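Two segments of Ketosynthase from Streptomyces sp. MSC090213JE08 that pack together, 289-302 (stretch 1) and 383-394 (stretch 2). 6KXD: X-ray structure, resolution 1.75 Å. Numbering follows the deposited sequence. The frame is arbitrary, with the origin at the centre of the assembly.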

ATOM      1  N   GLY A 289     -15.191  15.692 -12.458  1.00 53.94           N
ATOM      2  CA  GLY A 289     -15.986  16.409 -13.461  1.00 58.98           C
ATOM      3  C   GLY A 289     -16.567  17.657 -12.834  1.00 59.16           C
ATOM      4  O   GLY A 289     -17.713  17.980 -13.040  1.00 66.79           O
ATOM      5  N   VAL A 290     -15.710  18.346 -12.076  1.00 59.21           N
ATOM      6  CA  VAL A 290     -16.059  19.357 -11.115  1.00 58.87           C
ATOM      7  C   VAL A 290     -15.126  20.554 -11.360  1.00 62.18           C
ATOM      8  O   VAL A 290     -13.931  20.344 -11.591  1.00 56.11           O
ATOM      9  CB  VAL A 290     -15.924  18.766  -9.698  1.00 56.66           C
ATOM     10  CG1 VAL A 290     -15.612  19.805  -8.646  1.00 57.85           C
ATOM     11  CG2 VAL A 290     -17.144  17.944  -9.307  1.00 54.14           C
ATOM     12  N   GLU A 291     -15.673  21.787 -11.322  1.00 60.83           N
ATOM     13  CA  GLU A 291     -14.900  23.040 -11.515  1.00 61.73           C
ATOM     14  C   GLU A 291     -14.453  23.554 -10.145  1.00 50.98           C
ATOM     15  O   GLU A 291     -15.089  23.262  -9.144  1.00 65.03           O
ATOM     16  CB  GLU A 291     -15.698  24.155 -12.205  1.00 68.72           C
ATOM     17  CG  GLU A 291     -16.636  23.702 -13.317  1.00 76.73           C
ATOM     18  CD  GLU A 291     -15.995  23.232 -14.614  1.00 88.17           C
ATOM     19  OE1 GLU A 291     -14.752  23.369 -14.763  1.00 88.83           O
ATOM     20  OE2 GLU A 291     -16.747  22.734 -15.480  1.00 91.57           O
ATOM     21  N   GLN A 292     -13.339  24.295 -10.121  1.00 61.30           N
ATOM     22  CA  GLN A 292     -12.818  24.896  -8.904  1.00 58.36           C
ATOM     23  C   GLN A 292     -13.953  25.596  -8.129  1.00 61.81           C
ATOM     24  O   GLN A 292     -14.014  25.492  -6.909  1.00 58.23           O
ATOM     25  CB  GLN A 292     -11.704  25.893  -9.226  1.00 64.82           C
ATOM     26  CG  GLN A 292     -10.338  25.258  -9.439  1.00 67.22           C
ATOM     27  CD  GLN A 292      -9.968  25.037 -10.888  1.00 67.15           C
ATOM     28  OE1 GLN A 292     -10.755  24.558 -11.697  1.00 62.74           O
ATOM     29  NE2 GLN A 292      -8.723  25.332 -11.221  1.00 74.15           N
ATOM     30  N   GLU A 293     -14.839  26.300  -8.854  1.00 69.97           N
ATOM     31  CA  GLU A 293     -15.995  27.074  -8.290  1.00 78.90           C
ATOM     32  C   GLU A 293     -16.858  26.207  -7.367  1.00 72.60           C
ATOM     33  O   GLU A 293     -17.347  26.693  -6.353  1.00 77.67           O
ATOM     34  CB  GLU A 293     -16.924  27.625  -9.384  1.00 78.68           C
ATOM     35  CG  GLU A 293     -16.342  28.803 -10.150  1.00 86.76           C
ATOM     36  CD  GLU A 293     -15.388  28.395 -11.257  1.00 86.61           C
ATOM     37  OE1 GLU A 293     -15.871  27.846 -12.258  1.00 88.02           O
ATOM     38  OE2 GLU A 293     -14.163  28.578 -11.091  1.00 87.73           O
ATOM     39  N   GLU A 294     -17.080  24.946  -7.754  1.00 69.29           N
ATOM     40  CA  GLU A 294     -18.114  24.119  -7.135  1.00 66.48           C
ATOM     41  C   GLU A 294     -17.604  23.497  -5.833  1.00 59.62           C
ATOM     42  O   GLU A 294     -18.364  22.845  -5.132  1.00 62.71           O
ATOM     43  CB  GLU A 294     -18.582  22.987  -8.053  1.00 67.79           C
ATOM     44  CG  GLU A 294     -18.935  23.397  -9.469  1.00 66.93           C
ATOM     45  CD  GLU A 294     -19.464  22.225 -10.278  1.00 72.85           C
ATOM     46  OE1 GLU A 294     -20.483  21.652  -9.867  1.00 75.41           O
ATOM     47  OE2 GLU A 294     -18.830  21.852 -11.282  1.00 76.96           O
ATOM     48  N   ILE A 295     -16.320  23.686  -5.508  1.00 63.46           N
ATOM     49  CA  ILE A 295     -15.759  23.114  -4.277  1.00 58.98           C
ATOM     50  C   ILE A 295     -16.116  24.010  -3.083  1.00 52.83           C
ATOM     51  O   ILE A 295     -15.754  25.182  -3.021  1.00 49.95           O
ATOM     52  CB  ILE A 295     -14.241  22.893  -4.397  1.00 54.55           C
ATOM     53  CG1 ILE A 295     -13.898  21.895  -5.515  1.00 52.94           C
ATOM     54  CG2 ILE A 295     -13.671  22.504  -3.036  1.00 55.35           C
ATOM     55  CD1 ILE A 295     -14.489  20.510  -5.351  1.00 52.86           C
ATOM     56  N   ASP A 296     -16.806  23.421  -2.102  1.00 57.62           N
ATOM     57  CA  ASP A 296     -17.285  24.142  -0.934  1.00 55.28           C
ATOM     58  C   ASP A 296     -16.167  24.321   0.081  1.00 58.64           C
ATOM     59  O   ASP A 296     -16.043  25.381   0.652  1.00 60.41           O
ATOM     60  CB  ASP A 296     -18.531  23.459  -0.382  1.00 59.12           C
ATOM     61  CG  ASP A 296     -19.628  23.583  -1.420  1.00 61.07           C
ATOM     62  OD1 ASP A 296     -19.797  24.719  -1.930  1.00 64.81           O
ATOM     63  OD2 ASP A 296     -20.215  22.552  -1.796  1.00 57.45           O
ATOM     64  N   PHE A 297     -15.363  23.279   0.319  1.00 56.54           N
ATOM     65  CA  PHE A 297     -14.139  23.447   1.087  1.00 53.66           C
ATOM     66  C   PHE A 297     -13.153  22.321   0.729  1.00 47.49           C
ATOM     67  O   PHE A 297     -13.514  21.309   0.154  1.00 51.85           O
ATOM     68  CB  PHE A 297     -14.405  23.552   2.599  1.00 53.68           C
ATOM     69  CG  PHE A 297     -14.718  22.264   3.318  1.00 49.72           C
ATOM     70  CD1 PHE A 297     -15.999  21.742   3.304  1.00 53.72           C
ATOM     71  CD2 PHE A 297     -13.718  21.544   3.956  1.00 53.81           C
ATOM     72  CE1 PHE A 297     -16.285  20.553   3.955  1.00 54.89           C
ATOM     73  CE2 PHE A 297     -13.995  20.340   4.586  1.00 51.14           C
ATOM     74  CZ  PHE A 297     -15.284  19.863   4.611  1.00 58.95           C
ATOM     75  N   ILE A 298     -11.895  22.588   1.045  1.00 55.83           N
ATOM     76  CA  ILE A 298     -10.819  21.646   0.965  1.00 51.08           C
ATOM     77  C   ILE A 298     -10.536  21.185   2.379  1.00 45.27           C
ATOM     78  O   ILE A 298     -10.340  22.021   3.282  1.00 50.58           O
ATOM     79  CB  ILE A 298      -9.585  22.298   0.324  1.00 45.96           C
ATOM     80  CG1 ILE A 298      -9.909  22.804  -1.077  1.00 47.39           C
ATOM     81  CG2 ILE A 298      -8.392  21.342   0.368  1.00 48.87           C
ATOM     82  CD1 ILE A 298      -8.942  23.836  -1.622  1.00 48.70           C
ATOM     83  N   SER A 299     -10.535  19.863   2.570  1.00 47.32           N
ATOM     84  CA  SER A 299      -9.919  19.226   3.712  1.00 45.30           C
ATOM     85  C   SER A 299      -8.436  19.026   3.360  1.00 47.94           C
ATOM     86  O   SER A 299      -8.078  18.163   2.525  1.00 45.34           O
ATOM     87  CB  SER A 299     -10.583  17.905   4.048  1.00 44.69           C
ATOM     88  OG  SER A 299      -9.809  17.184   5.001  1.00 48.52           O
ATOM     89  N   ALA A 300      -7.599  19.877   3.939  1.00 44.43           N
ATOM     90  CA  ALA A 300      -6.208  19.996   3.623  1.00 46.28           C
ATOM     91  C   ALA A 300      -5.439  18.820   4.219  1.00 48.40           C
ATOM     92  O   ALA A 300      -5.853  18.271   5.216  1.00 44.63           O
ATOM     93  CB  ALA A 300      -5.668  21.298   4.138  1.00 44.23           C
ATOM     94  N   HIS A 301      -4.330  18.459   3.575  1.00 46.42           N
ATOM     95  CA  HIS A 301      -3.353  17.565   4.167  1.00 48.30           C
ATOM     96  C   HIS A 301      -2.875  18.187   5.477  1.00 47.95           C
ATOM     97  O   HIS A 301      -2.765  17.522   6.522  1.00 45.23           O
ATOM     98  CB  HIS A 301      -2.190  17.304   3.213  1.00 45.04           C
ATOM     99  CG  HIS A 301      -1.139  16.424   3.809  1.00 41.68           C
ATOM    100  ND1 HIS A 301      -1.409  15.153   4.289  1.00 45.67           N
ATOM    101  CD2 HIS A 301       0.181  16.613   3.962  1.00 47.45           C
ATOM    102  CE1 HIS A 301      -0.284  14.649   4.756  1.00 44.38           C
ATOM    103  NE2 HIS A 301       0.691  15.510   4.545  1.00 48.90           N
ATOM    104  N   GLY A 302      -2.605  19.493   5.412  1.00 43.57           N
ATOM    105  CA  GLY A 302      -2.482  20.377   6.614  1.00 47.49           C
ATOM    106  C   GLY A 302      -1.990  19.687   7.863  1.00 48.87           C
ATOM    107  O   GLY A 302      -2.754  19.502   8.813  1.00 52.81           O
TER
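Stretch 2 (383-394) ADVRIVQNNSSA

The carboxylate of Asp296 holds the start of the stretch 2 strand: a single oxygen, OD2, accepts hydrogen bonds from two successive backbone amides, Arg386 N at 2.6 Å and Ile387 N at 2.9 Å. The main chain of Asp296 answers in the other sense, its N donating to Ile387 O (2.9 Å), while the second carboxylate oxygen, Asp296 OD1, forms a salt bridge with Arg386 NH2 at 3.5 Å. From this anchor stretch 2, extended from Ile387 onward, runs parallel to the short strand around Ile298, the two axes crossing at -28° and approaching to 4.5 Å. The ladder alternates as parallel pairing requires: Gln389 N donates to Phe297 O (3.1 Å), Ser299 N to Gln389 O (2.6 Å), and Asn391 N to Ser299 O (2.7 Å). Ile298 thus lies beside Gln389, and Ser299 beside Asn390, where Ser299 OG donates to Asn390 OD1 (2.9 Å).

Apolar packing flanks the ladder. Val388 CG1 sits over the face of the Phe297 ring, 3.6 Å from its centroid, in a CH-pi contact. Ile387, covered more than any other residue here, places CG2 3.4 Å from Ile295 CD1 and CD1 4.2 Å from Val290 CG2. Farther along, Ser393 CB lies over the His301 ring, 4.2 Å from its centroid.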

ATOM      1  N   ALA A 383     -22.728  25.325   6.630  1.00 59.86           N
ATOM      2  CA  ALA A 383     -22.659  25.703   5.232  1.00 62.29           C
ATOM      3  C   ALA A 383     -23.465  24.707   4.409  1.00 55.41           C
ATOM      4  O   ALA A 383     -23.741  23.612   4.875  1.00 66.11           O
ATOM      5  CB  ALA A 383     -21.223  25.754   4.761  1.00 64.26           C
ATOM      6  N   ASP A 384     -23.774  25.111   3.179  1.00 65.86           N
ATOM      7  CA  ASP A 384     -24.404  24.266   2.210  1.00 71.07           C
ATOM      8  C   ASP A 384     -23.280  23.526   1.474  1.00 66.84           C
ATOM      9  O   ASP A 384     -22.959  23.821   0.320  1.00 80.93           O
ATOM     10  CB  ASP A 384     -25.301  25.073   1.273  1.00 76.04           C
ATOM     11  CG  ASP A 384     -25.846  24.238   0.129  1.00 76.05           C
ATOM     12  OD1 ASP A 384     -26.362  23.138   0.407  1.00 72.57           O
ATOM     13  OD2 ASP A 384     -25.705  24.677  -1.029  1.00 83.60           O
ATOM     14  N   VAL A 385     -22.661  22.588   2.184  1.00 70.41           N
ATOM     15  CA  VAL A 385     -21.520  21.840   1.650  1.00 64.28           C
ATOM     16  C   VAL A 385     -22.058  20.725   0.753  1.00 54.52           C
ATOM     17  O   VAL A 385     -22.669  19.767   1.206  1.00 58.55           O
ATOM     18  CB  VAL A 385     -20.631  21.321   2.789  1.00 69.26           C
ATOM     19  CG1 VAL A 385     -20.195  22.440   3.717  1.00 70.00           C
ATOM     20  CG2 VAL A 385     -21.315  20.248   3.588  1.00 77.48           C
ATOM     21  N   ARG A 386     -21.841  20.880  -0.552  1.00 60.15           N
ATOM     22  CA  ARG A 386     -22.301  19.922  -1.540  1.00 63.85           C
ATOM     23  C   ARG A 386     -21.113  19.094  -2.081  1.00 55.58           C
ATOM     24  O   ARG A 386     -21.306  17.942  -2.404  1.00 54.23           O
ATOM     25  CB  ARG A 386     -23.058  20.631  -2.671  1.00 72.80           C
ATOM     26  CG  ARG A 386     -24.343  21.344  -2.250  1.00 81.23           C
ATOM     27  CD  ARG A 386     -24.692  22.486  -3.200  1.00 91.26           C
ATOM     28  NE  ARG A 386     -23.706  23.576  -3.165  1.00102.09           N
ATOM     29  CZ  ARG A 386     -23.531  24.495  -4.120  1.00100.50           C
ATOM     30  NH1 ARG A 386     -24.361  24.548  -5.149  1.00 91.93           N
ATOM     31  NH2 ARG A 386     -22.522  25.350  -4.052  1.00 93.80           N
ATOM     32  N   ILE A 387     -19.927  19.706  -2.211  1.00 60.31           N
ATOM     33  CA  ILE A 387     -18.766  19.075  -2.851  1.00 59.01           C
ATOM     34  C   ILE A 387     -17.527  19.442  -2.038  1.00 56.61           C
ATOM     35  O   ILE A 387     -17.313  20.617  -1.704  1.00 57.69           O
ATOM     36  CB  ILE A 387     -18.659  19.486  -4.338  1.00 58.83           C
ATOM     37  CG1 ILE A 387     -19.955  19.168  -5.098  1.00 55.83           C
ATOM     38  CG2 ILE A 387     -17.440  18.844  -5.000  1.00 58.86           C
ATOM     39  CD1 ILE A 387     -19.910  19.469  -6.581  1.00 53.73           C
ATOM     40  N   VAL A 388     -16.725  18.425  -1.690  1.00 50.56           N
ATOM     41  CA  VAL A 388     -15.591  18.620  -0.827  1.00 47.82           C
ATOM     42  C   VAL A 388     -14.372  17.906  -1.431  1.00 47.70           C
ATOM     43  O   VAL A 388     -14.489  16.853  -2.009  1.00 52.50           O
ATOM     44  CB  VAL A 388     -15.873  18.130   0.601  1.00 51.47           C
ATOM     45  CG1 VAL A 388     -14.690  18.380   1.515  1.00 51.26           C
ATOM     46  CG2 VAL A 388     -17.135  18.747   1.179  1.00 55.40           C
ATOM     47  N   GLN A 389     -13.228  18.578  -1.344  1.00 50.10           N
ATOM     48  CA  GLN A 389     -11.932  18.036  -1.732  1.00 52.31           C
ATOM     49  C   GLN A 389     -11.177  17.623  -0.462  1.00 52.88           C
ATOM     50  O   GLN A 389     -11.076  18.348   0.507  1.00 45.18           O
ATOM     51  CB  GLN A 389     -11.189  19.056  -2.587  1.00 49.84           C
ATOM     52  CG  GLN A 389      -9.731  18.717  -2.831  1.00 48.91           C
ATOM     53  CD  GLN A 389      -9.079  19.821  -3.628  1.00 50.47           C
ATOM     54  OE1 GLN A 389      -9.682  20.388  -4.532  1.00 57.33           O
ATOM     55  NE2 GLN A 389      -7.846  20.136  -3.299  1.00 48.45           N
ATOM     56  N   ASN A 390     -10.670  16.394  -0.475  1.00 43.72           N
ATOM     57  CA  ASN A 390      -9.843  15.924   0.590  1.00 45.88           C
ATOM     58  C   ASN A 390      -8.449  15.644   0.045  1.00 47.44           C
ATOM     59  O   ASN A 390      -8.280  14.725  -0.746  1.00 44.34           O
ATOM     60  CB  ASN A 390     -10.425  14.638   1.172  1.00 46.04           C
ATOM     61  CG  ASN A 390      -9.684  14.106   2.376  1.00 50.79           C
ATOM     62  OD1 ASN A 390      -9.436  14.851   3.336  1.00 46.25           O
ATOM     63  ND2 ASN A 390      -9.380  12.809   2.352  1.00 45.85           N
ATOM     64  N   ASN A 391      -7.476  16.412   0.538  1.00 46.00           N
ATOM     65  CA  ASN A 391      -6.139  16.375   0.120  1.00 43.51           C
ATOM     66  C   ASN A 391      -5.337  15.422   0.993  1.00 44.92           C
ATOM     67  O   ASN A 391      -5.571  15.243   2.191  1.00 40.76           O
ATOM     68  CB  ASN A 391      -5.418  17.715   0.230  1.00 41.45           C
ATOM     69  CG  ASN A 391      -5.862  18.738  -0.791  1.00 44.83           C
ATOM     70  OD1 ASN A 391      -6.730  18.490  -1.622  1.00 45.57           O
ATOM     71  ND2 ASN A 391      -5.246  19.905  -0.731  1.00 45.66           N
ATOM     72  N   SER A 392      -4.286  14.885   0.374  1.00 38.40           N
ATOM     73  CA  SER A 392      -3.359  14.119   1.103  1.00 38.73           C
ATOM     74  C   SER A 392      -2.083  14.065   0.283  1.00 40.42           C
ATOM     75  O   SER A 392      -2.136  14.026  -0.944  1.00 42.54           O
ATOM     76  CB  SER A 392      -3.897  12.752   1.426  1.00 43.55           C
ATOM     77  OG  SER A 392      -3.838  11.923   0.273  1.00 43.70           O
ATOM     78  N   SER A 393      -0.969  14.182   1.001  1.00 43.34           N
ATOM     79  CA  SER A 393       0.346  14.135   0.464  1.00 39.99           C
ATOM     80  C   SER A 393       1.124  13.240   1.405  1.00 45.72           C
ATOM     81  O   SER A 393       0.731  13.082   2.560  1.00 52.36           O
ATOM     82  CB  SER A 393       0.982  15.497   0.351  1.00 42.42           C
ATOM     83  OG  SER A 393       0.262  16.280  -0.578  1.00 45.11           O
ATOM     84  N   ALA A 394       2.131  12.572   0.870  1.00 41.57           N
ATOM     85  CA  ALA A 394       2.894  11.666   1.652  1.00 39.11           C
ATOM     86  C   ALA A 394       4.342  11.791   1.235  1.00 40.51           C
ATOM     87  O   ALA A 394       4.642  12.399   0.215  1.00 42.23           O
ATOM     88  CB  ALA A 394       2.360  10.256   1.488  1.00 44.83           C
TER